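Local coordinates for protein immunomodulatory active chitinase (Trichuris suis, PDB 6G9C) that belongs to glycosyl hydrolase family 18, probably binds and hydrolyses chitin, and has immunomodulatory properties in inflammatory lung disease, at residues A[62-67]-A[185-190]; A[91-96]-A[103-108]. All blocks are in the same frame, centred on the assembly; numbering follows the deposited sequence.

In the fold
Both contacts belong to the (beta/alpha)8 barrel of the family 18 domain and lie on the same side of the chain's centre, their own centres about 9 Å apart. Contact 1 packs side chains across the barrel interior, whereas contact 2 seats a helix on the outer face of strand 104-110. That strand neighbours strand 64-72, and the two contacts meet through probable hydrogen bonds from Tyr67 N to Leu106 O (2.7 Å) and from Ser108 N to Tyr67 O (2.8 Å). Thr189 of contact 1 and Ser108 of contact 2 also both bond the carboxylate of Asp149 of strand 147-151, the second aspartate of the DxxDxDxE signature of family 18 chitinases.

Contact 1. Residues A[62-67]-A[185-190]; sequences CEYIFY and RLLFTA
Phe66 and Tyr64 both start out toward strand 187-193 and carry CG anti to the carbonyl carbon (chi1 -59° and -53°), which sets their ring edges against Thr189 and Leu187, respectively. Thr189 holds OG1 between its backbone N and carbonyl carbon (chi1 64°), and from there the hydroxyl faces the edge of the Phe66 ring. The two strands do not pair: the CA atoms of Phe66 and Thr189 are 9.8 Å apart, those of Tyr64 and Leu187 10.3 Å, and no hydrogen bond joins the segments. Side chains alone bridge the interior of this (beta/alpha)8 barrel, in two layers.

Nearer the strand starts, the methyl CD1 of Leu187 meets the rim of the Tyr64 ring. It lies in the ring plane, 3.7 Å from CE2 and 4.2 Å from CD2, and the two side chains cross at about a right angle. This is apolar packing by one leucine branch, not methyl-over-face stacking. One layer further along the strands, Thr189 OG1 comes to 3.5 Å from Phe66 CE2, again at the ring's edge and near its plane. The hydroxyl finds its polar partner elsewhere, in a hydrogen bond with OD1 of Asp149, so the aromatic edge packs beside an oxygen that is already satisfied. This bond probably helps hold the threonine's rotation.

Strand 104-110 lends Leu106 to both layers, where it touches Tyr64 and Thr189. Phe214 of strand 214-218 meets Tyr64 edge-to-face and also packs on Phe66 and Thr189, while Tyr38 of strand 34-40 stacks on the Phe66 ring. On the outside of the barrel, helix 160-181 packs Tyr163 on Ala190 of strand 187-193 and Phe174 on Leu186 just before it.

Contact 2. Residues A[91-96]-A[103-108]; sequences PGVMKQ and LKVLLS
Val105 presents its isopropyl group to Val93 and Met94, seating helix 85-94 on strand 104-110 in a beta-alpha-beta crossover of the family 18 (beta/alpha)8 barrel. The tight part surrounds this one valine. Val93 CG1 lies 3.8 Å from Val105 CG1 and nearly as close to CG2. Met94 reaches the same group by a bend at its second torsion (chi2 -47°), which brings the thioether obliquely across it: SD is 3.8 Å from Val105 CB, and CE is 3.9 Å from CG1. All of this is apolar, and no hydrogen bond crosses between the segments. Phe145 continues the packing beyond Met94, and Pro54 does so beside Val93.

The solvent side begins at Lys95, which points away from the strand and is exposed. Its NZ hydrogen-bonds the backbone O of Ser98 of the second subunit, a bond between the two subunits of the assembly. At residue 96 the contact passes to the loop before the strand: the bent side chain (chi2 -54°) carries the amide away, and the first methylene does the touching, Gln96 CB lying 3.7 Å from Leu103 CD2.

Contact 1. Residues A[62-67]-A[185-190]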
ATOM      1  N   CYS A  62      -8.750 -12.259   8.028  1.00 29.50           N
ATOM      2  CA  CYS A  62      -9.261 -12.596   6.704  1.00 27.95           C
ATOM      3  C   CYS A  62      -8.096 -12.583   5.728  1.00 34.35           C
ATOM      4  O   CYS A  62      -7.118 -11.868   5.941  1.00 36.30           O
ATOM      5  CB  CYS A  62     -10.314 -11.584   6.221  1.00 27.72           C
ATOM      6  SG  CYS A  62     -11.528 -11.308   7.498  1.00 50.23           S
ATOM      7  N   GLU A  63      -8.187 -13.379   4.661  1.00 30.16           N
ATOM      8  CA  GLU A  63      -7.256 -13.135   3.561  1.00 35.06           C
ATOM      9  C   GLU A  63      -7.807 -12.120   2.572  1.00 33.78           C
ATOM     10  O   GLU A  63      -7.035 -11.389   1.943  1.00 33.81           O
ATOM     11  CB  GLU A  63      -6.899 -14.421   2.815  1.00 38.28           C
ATOM     12  CG  GLU A  63      -5.627 -14.253   1.995  1.00 58.59           C
ATOM     13  CD  GLU A  63      -5.304 -15.444   1.125  1.00 69.58           C
ATOM     14  OE1 GLU A  63      -5.973 -16.493   1.259  1.00 75.57           O
ATOM     15  OE2 GLU A  63      -4.374 -15.324   0.301  1.00 68.00           O
ATOM     16  N   TYR A  64      -9.126 -12.052   2.448  1.00 26.80           N
ATOM     17  CA  TYR A  64      -9.797 -11.163   1.522  1.00 25.45           C
ATOM     18  C   TYR A  64     -10.786 -10.316   2.306  1.00 32.20           C
ATOM     19  O   TYR A  64     -11.610 -10.853   3.055  1.00 28.49           O
ATOM     20  CB  TYR A  64     -10.543 -11.955   0.440  1.00 26.44           C
ATOM     21  CG  TYR A  64      -9.702 -12.971  -0.301  1.00 34.93           C
ATOM     22  CD1 TYR A  64      -9.542 -14.260   0.188  1.00 38.41           C
ATOM     23  CD2 TYR A  64      -9.083 -12.642  -1.503  1.00 32.11           C
ATOM     24  CE1 TYR A  64      -8.773 -15.197  -0.496  1.00 40.26           C
ATOM     25  CE2 TYR A  64      -8.315 -13.573  -2.201  1.00 35.04           C
ATOM     26  CZ  TYR A  64      -8.171 -14.844  -1.693  1.00 42.34           C
ATOM     27  OH  TYR A  64      -7.413 -15.765  -2.375  1.00 45.06           O
ATOM     28  N   ILE A  65     -10.715  -9.002   2.132  1.00 25.32           N
ATOM     29  CA  ILE A  65     -11.757  -8.102   2.612  1.00 25.39           C
ATOM     30  C   ILE A  65     -12.566  -7.655   1.406  1.00 28.36           C
ATOM     31  O   ILE A  65     -11.993  -7.221   0.400  1.00 29.81           O
ATOM     32  CB  ILE A  65     -11.180  -6.891   3.359  1.00 28.87           C
ATOM     33  CG1 ILE A  65     -10.657  -7.316   4.746  1.00 27.75           C
ATOM     34  CG2 ILE A  65     -12.251  -5.808   3.483  1.00 27.28           C
ATOM     35  CD1 ILE A  65      -9.803  -6.264   5.382  1.00 31.45           C
ATOM     36  N   PHE A  66     -13.890  -7.753   1.508  1.00 25.69           N
ATOM     37  CA  PHE A  66     -14.796  -7.297   0.455  1.00 26.84           C
ATOM     38  C   PHE A  66     -15.429  -5.993   0.923  1.00 30.05           C
ATOM     39  O   PHE A  66     -16.029  -5.941   2.003  1.00 28.42           O
ATOM     40  CB  PHE A  66     -15.867  -8.345   0.149  1.00 22.36           C
ATOM     41  CG  PHE A  66     -15.302  -9.657  -0.304  1.00 26.60           C
ATOM     42  CD1 PHE A  66     -14.921 -10.617   0.622  1.00 26.76           C
ATOM     43  CD2 PHE A  66     -15.123  -9.921  -1.654  1.00 27.70           C
ATOM     44  CE1 PHE A  66     -14.371 -11.816   0.217  1.00 25.96           C
ATOM     45  CE2 PHE A  66     -14.579 -11.126  -2.071  1.00 27.40           C
ATOM     46  CZ  PHE A  66     -14.193 -12.068  -1.131  1.00 24.33           C
ATOM     47  N   TYR A  67     -15.272  -4.938   0.125  1.00 25.89           N
ATOM     48  CA  TYR A  67     -15.734  -3.607   0.511  1.00 28.37           C
ATOM     49  C   TYR A  67     -17.145  -3.381  -0.028  1.00 26.36           C
ATOM     50  O   TYR A  67     -17.331  -3.184  -1.237  1.00 24.85           O
ATOM     51  CB  TYR A  67     -14.763  -2.546   0.005  1.00 26.55           C
ATOM     52  CG  TYR A  67     -14.984  -1.196   0.632  1.00 29.53           C
ATOM     53  CD1 TYR A  67     -16.070  -0.406   0.259  1.00 29.24           C
ATOM     54  CD2 TYR A  67     -14.127  -0.710   1.628  1.00 30.48           C
ATOM     55  CE1 TYR A  67     -16.290   0.829   0.832  1.00 30.58           C
ATOM     56  CE2 TYR A  67     -14.343   0.531   2.208  1.00 35.59           C
ATOM     57  CZ  TYR A  67     -15.429   1.290   1.808  1.00 33.25           C
ATOM     58  OH  TYR A  67     -15.654   2.521   2.368  1.00 36.79           O
ATOM     59  N   ARG A 185      -3.348  -9.761 -12.600  1.00 37.28           N
ATOM     60  CA  ARG A 185      -4.716  -9.391 -12.927  1.00 33.22           C
ATOM     61  C   ARG A 185      -5.579  -9.276 -11.668  1.00 32.78           C
ATOM     62  O   ARG A 185      -5.360  -9.951 -10.651  1.00 33.83           O
ATOM     63  CB  ARG A 185      -5.324 -10.376 -13.918  1.00 38.12           C
ATOM     64  CG  ARG A 185      -5.840 -11.635 -13.319  1.00 39.31           C
ATOM     65  CD  ARG A 185      -7.081 -12.079 -14.065  1.00 37.81           C
ATOM     66  NE  ARG A 185      -7.399 -13.460 -13.736  1.00 42.30           N
ATOM     67  CZ  ARG A 185      -8.159 -13.834 -12.710  1.00 40.94           C
ATOM     68  NH1 ARG A 185      -8.710 -12.934 -11.902  1.00 35.49           N
ATOM     69  NH2 ARG A 185      -8.380 -15.124 -12.498  1.00 41.92           N
ATOM     70  N   LEU A 186      -6.554  -8.382 -11.752  1.00 33.29           N
ATOM     71  CA  LEU A 186      -7.532  -8.203 -10.697  1.00 33.16           C
ATOM     72  C   LEU A 186      -8.299  -9.495 -10.445  1.00 37.03           C
ATOM     73  O   LEU A 186      -8.618 -10.240 -11.378  1.00 32.58           O
ATOM     74  CB  LEU A 186      -8.491  -7.082 -11.090  1.00 35.42           C
ATOM     75  CG  LEU A 186      -7.853  -5.699 -11.154  1.00 36.92           C
ATOM     76  CD1 LEU A 186      -8.620  -4.799 -12.110  1.00 35.25           C
ATOM     77  CD2 LEU A 186      -7.843  -5.118  -9.745  1.00 33.27           C
ATOM     78  N   LEU A 187      -8.578  -9.763  -9.169  1.00 30.01           N
ATOM     79  CA  LEU A 187      -9.446 -10.869  -8.789  1.00 25.80           C
ATOM     80  C   LEU A 187     -10.896 -10.561  -9.160  1.00 28.67           C
ATOM     81  O   LEU A 187     -11.301  -9.403  -9.289  1.00 27.80           O
ATOM     82  CB  LEU A 187      -9.337 -11.140  -7.291  1.00 26.29           C
ATOM     83  CG  LEU A 187      -7.930 -11.546  -6.849  1.00 34.65           C
ATOM     84  CD1 LEU A 187      -7.820 -11.577  -5.319  1.00 33.40           C
ATOM     85  CD2 LEU A 187      -7.552 -12.883  -7.459  1.00 41.52           C
ATOM     86  N   PHE A 188     -11.690 -11.617  -9.308  1.00 28.56           N
ATOM     87  CA  PHE A 188     -13.070 -11.453  -9.752  1.00 24.87           C
ATOM     88  C   PHE A 188     -13.907 -12.521  -9.069  1.00 25.81           C
ATOM     89  O   PHE A 188     -13.744 -13.713  -9.342  1.00 30.52           O
ATOM     90  CB  PHE A 188     -13.171 -11.549 -11.272  1.00 25.78           C
ATOM     91  CG  PHE A 188     -14.577 -11.411 -11.806  1.00 29.47           C
ATOM     92  CD1 PHE A 188     -15.538 -10.684 -11.115  1.00 33.00           C
ATOM     93  CD2 PHE A 188     -14.933 -12.009 -13.008  1.00 28.15           C
ATOM     94  CE1 PHE A 188     -16.840 -10.561 -11.624  1.00 29.05           C
ATOM     95  CE2 PHE A 188     -16.220 -11.898 -13.512  1.00 32.37           C
ATOM     96  CZ  PHE A 188     -17.177 -11.179 -12.825  1.00 32.23           C
ATOM     97  N   THR A 189     -14.802 -12.087  -8.189  1.00 24.24           N
ATOM     98  CA  THR A 189     -15.658 -12.992  -7.445  1.00 27.36           C
ATOM     99  C   THR A 189     -17.105 -12.544  -7.592  1.00 26.94           C
ATOM    100  O   THR A 189     -17.398 -11.483  -8.152  1.00 28.12           O
ATOM    101  CB  THR A 189     -15.255 -13.038  -5.957  1.00 26.56           C
ATOM    102  OG1 THR A 189     -15.452 -11.743  -5.352  1.00 27.01           O
ATOM    103  CG2 THR A 189     -13.775 -13.453  -5.803  1.00 29.70           C
ATOM    104  N   ALA A 190     -18.023 -13.354  -7.064  1.00 26.12           N
ATOM    105  CA  ALA A 190     -19.423 -12.952  -7.011  1.00 24.89           C
ATOM    106  C   ALA A 190     -20.070 -13.549  -5.768  1.00 28.97           C
ATOM    107  O   ALA A 190     -19.750 -14.672  -5.377  1.00 29.44           O
ATOM    108  CB  ALA A 190     -20.195 -13.393  -8.268  1.00 24.11           C
TER

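Contact 2. Residues A[91-96]-A[103-108]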
ATOM      1  N   PRO A  91      -8.656   4.225   1.721  1.00 42.83           N
ATOM      2  CA  PRO A  91      -7.256   4.148   2.162  1.00 45.41           C
ATOM      3  C   PRO A  91      -7.122   3.613   3.567  1.00 45.93           C
ATOM      4  O   PRO A  91      -6.104   2.984   3.875  1.00 40.74           O
ATOM      5  CB  PRO A  91      -6.767   5.599   2.064  1.00 44.22           C
ATOM      6  CG  PRO A  91      -7.980   6.408   2.181  1.00 50.86           C
ATOM      7  CD  PRO A  91      -9.073   5.625   1.519  1.00 50.92           C
ATOM      8  N   GLY A  92      -8.119   3.849   4.426  1.00 38.36           N
ATOM      9  CA  GLY A  92      -8.088   3.269   5.756  1.00 37.27           C
ATOM     10  C   GLY A  92      -8.072   1.754   5.726  1.00 39.47           C
ATOM     11  O   GLY A  92      -7.342   1.118   6.491  1.00 35.78           O
ATOM     12  N   VAL A  93      -8.878   1.152   4.845  1.00 38.56           N
ATOM     13  CA  VAL A  93      -8.841  -0.300   4.704  1.00 33.95           C
ATOM     14  C   VAL A  93      -7.520  -0.743   4.088  1.00 36.59           C
ATOM     15  O   VAL A  93      -6.890  -1.690   4.573  1.00 36.45           O
ATOM     16  CB  VAL A  93     -10.048  -0.814   3.897  1.00 32.67           C
ATOM     17  CG1 VAL A  93      -9.900  -2.321   3.632  1.00 31.76           C
ATOM     18  CG2 VAL A  93     -11.355  -0.549   4.643  1.00 30.77           C
ATOM     19  N   MET A  94      -7.068  -0.060   3.021  1.00 33.72           N
ATOM     20  CA  MET A  94      -5.798  -0.420   2.392  1.00 35.97           C
ATOM     21  C   MET A  94      -4.632  -0.354   3.379  1.00 41.50           C
ATOM     22  O   MET A  94      -3.666  -1.114   3.245  1.00 38.36           O
ATOM     23  CB  MET A  94      -5.505   0.495   1.195  1.00 34.86           C
ATOM     24  CG  MET A  94      -6.533   0.447   0.095  1.00 36.39           C
ATOM     25  SD  MET A  94      -7.002  -1.230  -0.363  1.00 39.37           S
ATOM     26  CE  MET A  94      -8.263  -0.846  -1.587  1.00 36.27           C
ATOM     27  N   LYS A  95      -4.700   0.562   4.354  1.00 38.92           N
ATOM     28  CA  LYS A  95      -3.662   0.690   5.379  1.00 42.27           C
ATOM     29  C   LYS A  95      -3.401  -0.625   6.103  1.00 45.86           C
ATOM     30  O   LYS A  95      -2.282  -0.871   6.573  1.00 43.51           O
ATOM     31  CB  LYS A  95      -4.078   1.732   6.424  1.00 49.39           C
ATOM     32  CG  LYS A  95      -3.828   3.189   6.104  1.00 58.71           C
ATOM     33  CD  LYS A  95      -4.066   4.014   7.380  1.00 65.27           C
ATOM     34  CE  LYS A  95      -3.906   5.511   7.164  1.00 73.54           C
ATOM     35  NZ  LYS A  95      -3.787   6.237   8.470  1.00 73.05           N
ATOM     36  N   GLN A  96      -4.434  -1.455   6.258  1.00 42.29           N
ATOM     37  CA  GLN A  96      -4.294  -2.706   6.992  1.00 39.59           C
ATOM     38  C   GLN A  96      -3.305  -3.659   6.340  1.00 40.33           C
ATOM     39  O   GLN A  96      -2.851  -4.604   6.992  1.00 45.76           O
ATOM     40  CB  GLN A  96      -5.660  -3.377   7.122  1.00 37.03           C
ATOM     41  CG  GLN A  96      -6.644  -2.508   7.864  1.00 35.81           C
ATOM     42  CD  GLN A  96      -6.109  -2.087   9.198  1.00 48.17           C
ATOM     43  OE1 GLN A  96      -6.012  -0.891   9.493  1.00 55.36           O
ATOM     44  NE2 GLN A  96      -5.734  -3.067  10.018  1.00 41.02           N
ATOM     45  N   LEU A 103      -2.902  -9.418   2.633  1.00 36.58           N
ATOM     46  CA  LEU A 103      -4.302  -9.010   2.554  1.00 33.70           C
ATOM     47  C   LEU A 103      -4.666  -8.556   1.144  1.00 32.91           C
ATOM     48  O   LEU A 103      -3.925  -7.801   0.518  1.00 35.57           O
ATOM     49  CB  LEU A 103      -4.557  -7.876   3.553  1.00 37.13           C
ATOM     50  CG  LEU A 103      -5.979  -7.322   3.644  1.00 38.44           C
ATOM     51  CD1 LEU A 103      -6.934  -8.421   4.075  1.00 34.73           C
ATOM     52  CD2 LEU A 103      -6.022  -6.144   4.622  1.00 37.04           C
ATOM     53  N   LYS A 104      -5.800  -9.037   0.637  1.00 30.44           N
ATOM     54  CA  LYS A 104      -6.375  -8.567  -0.618  1.00 31.02           C
ATOM     55  C   LYS A 104      -7.691  -7.862  -0.322  1.00 32.98           C
ATOM     56  O   LYS A 104      -8.494  -8.353   0.473  1.00 35.06           O
ATOM     57  CB  LYS A 104      -6.620  -9.727  -1.589  1.00 33.27           C
ATOM     58  CG  LYS A 104      -5.407 -10.598  -1.884  1.00 41.18           C
ATOM     59  CD  LYS A 104      -4.280  -9.774  -2.440  1.00 47.88           C
ATOM     60  CE  LYS A 104      -3.138 -10.650  -2.935  1.00 59.22           C
ATOM     61  NZ  LYS A 104      -1.814 -10.019  -2.660  1.00 69.09           N
ATOM     62  N   VAL A 105      -7.930  -6.726  -0.974  1.00 27.70           N
ATOM     63  CA  VAL A 105      -9.143  -5.942  -0.754  1.00 26.15           C
ATOM     64  C   VAL A 105      -9.875  -5.816  -2.084  1.00 27.29           C
ATOM     65  O   VAL A 105      -9.333  -5.249  -3.043  1.00 27.61           O
ATOM     66  CB  VAL A 105      -8.830  -4.553  -0.177  1.00 31.02           C
ATOM     67  CG1 VAL A 105     -10.121  -3.798   0.118  1.00 30.45           C
ATOM     68  CG2 VAL A 105      -7.978  -4.666   1.083  1.00 30.01           C
ATOM     69  N   LEU A 106     -11.110  -6.313  -2.129  1.00 24.60           N
ATOM     70  CA  LEU A 106     -11.937  -6.289  -3.329  1.00 25.12           C
ATOM     71  C   LEU A 106     -13.090  -5.321  -3.120  1.00 31.96           C
ATOM     72  O   LEU A 106     -13.566  -5.136  -1.996  1.00 29.71           O
ATOM     73  CB  LEU A 106     -12.490  -7.683  -3.659  1.00 25.87           C
ATOM     74  CG  LEU A 106     -11.511  -8.781  -4.099  1.00 27.26           C
ATOM     75  CD1 LEU A 106     -10.861  -9.459  -2.887  1.00 31.44           C
ATOM     76  CD2 LEU A 106     -12.241  -9.804  -4.960  1.00 27.64           C
ATOM     77  N   LEU A 107     -13.527  -4.687  -4.198  1.00 24.16           N
ATOM     78  CA  LEU A 107     -14.668  -3.784  -4.158  1.00 25.65           C
ATOM     79  C   LEU A 107     -15.925  -4.542  -4.556  1.00 34.83           C
ATOM     80  O   LEU A 107     -15.959  -5.167  -5.621  1.00 28.85           O
ATOM     81  CB  LEU A 107     -14.451  -2.600  -5.106  1.00 26.24           C
ATOM     82  CG  LEU A 107     -15.556  -1.536  -5.136  1.00 24.93           C
ATOM     83  CD1 LEU A 107     -15.731  -0.904  -3.725  1.00 27.03           C
ATOM     84  CD2 LEU A 107     -15.225  -0.477  -6.184  1.00 27.05           C
ATOM     85  N   SER A 108     -16.957  -4.476  -3.713  1.00 29.98           N
ATOM     86  CA  SER A 108     -18.242  -5.105  -3.999  1.00 23.56           C
ATOM     87  C   SER A 108     -19.222  -4.091  -4.567  1.00 27.35           C
ATOM     88  O   SER A 108     -19.214  -2.915  -4.193  1.00 29.99           O
ATOM     89  CB  SER A 108     -18.834  -5.739  -2.728  1.00 28.79           C
ATOM     90  OG  SER A 108     -18.063  -6.855  -2.297  1.00 30.19           O
TER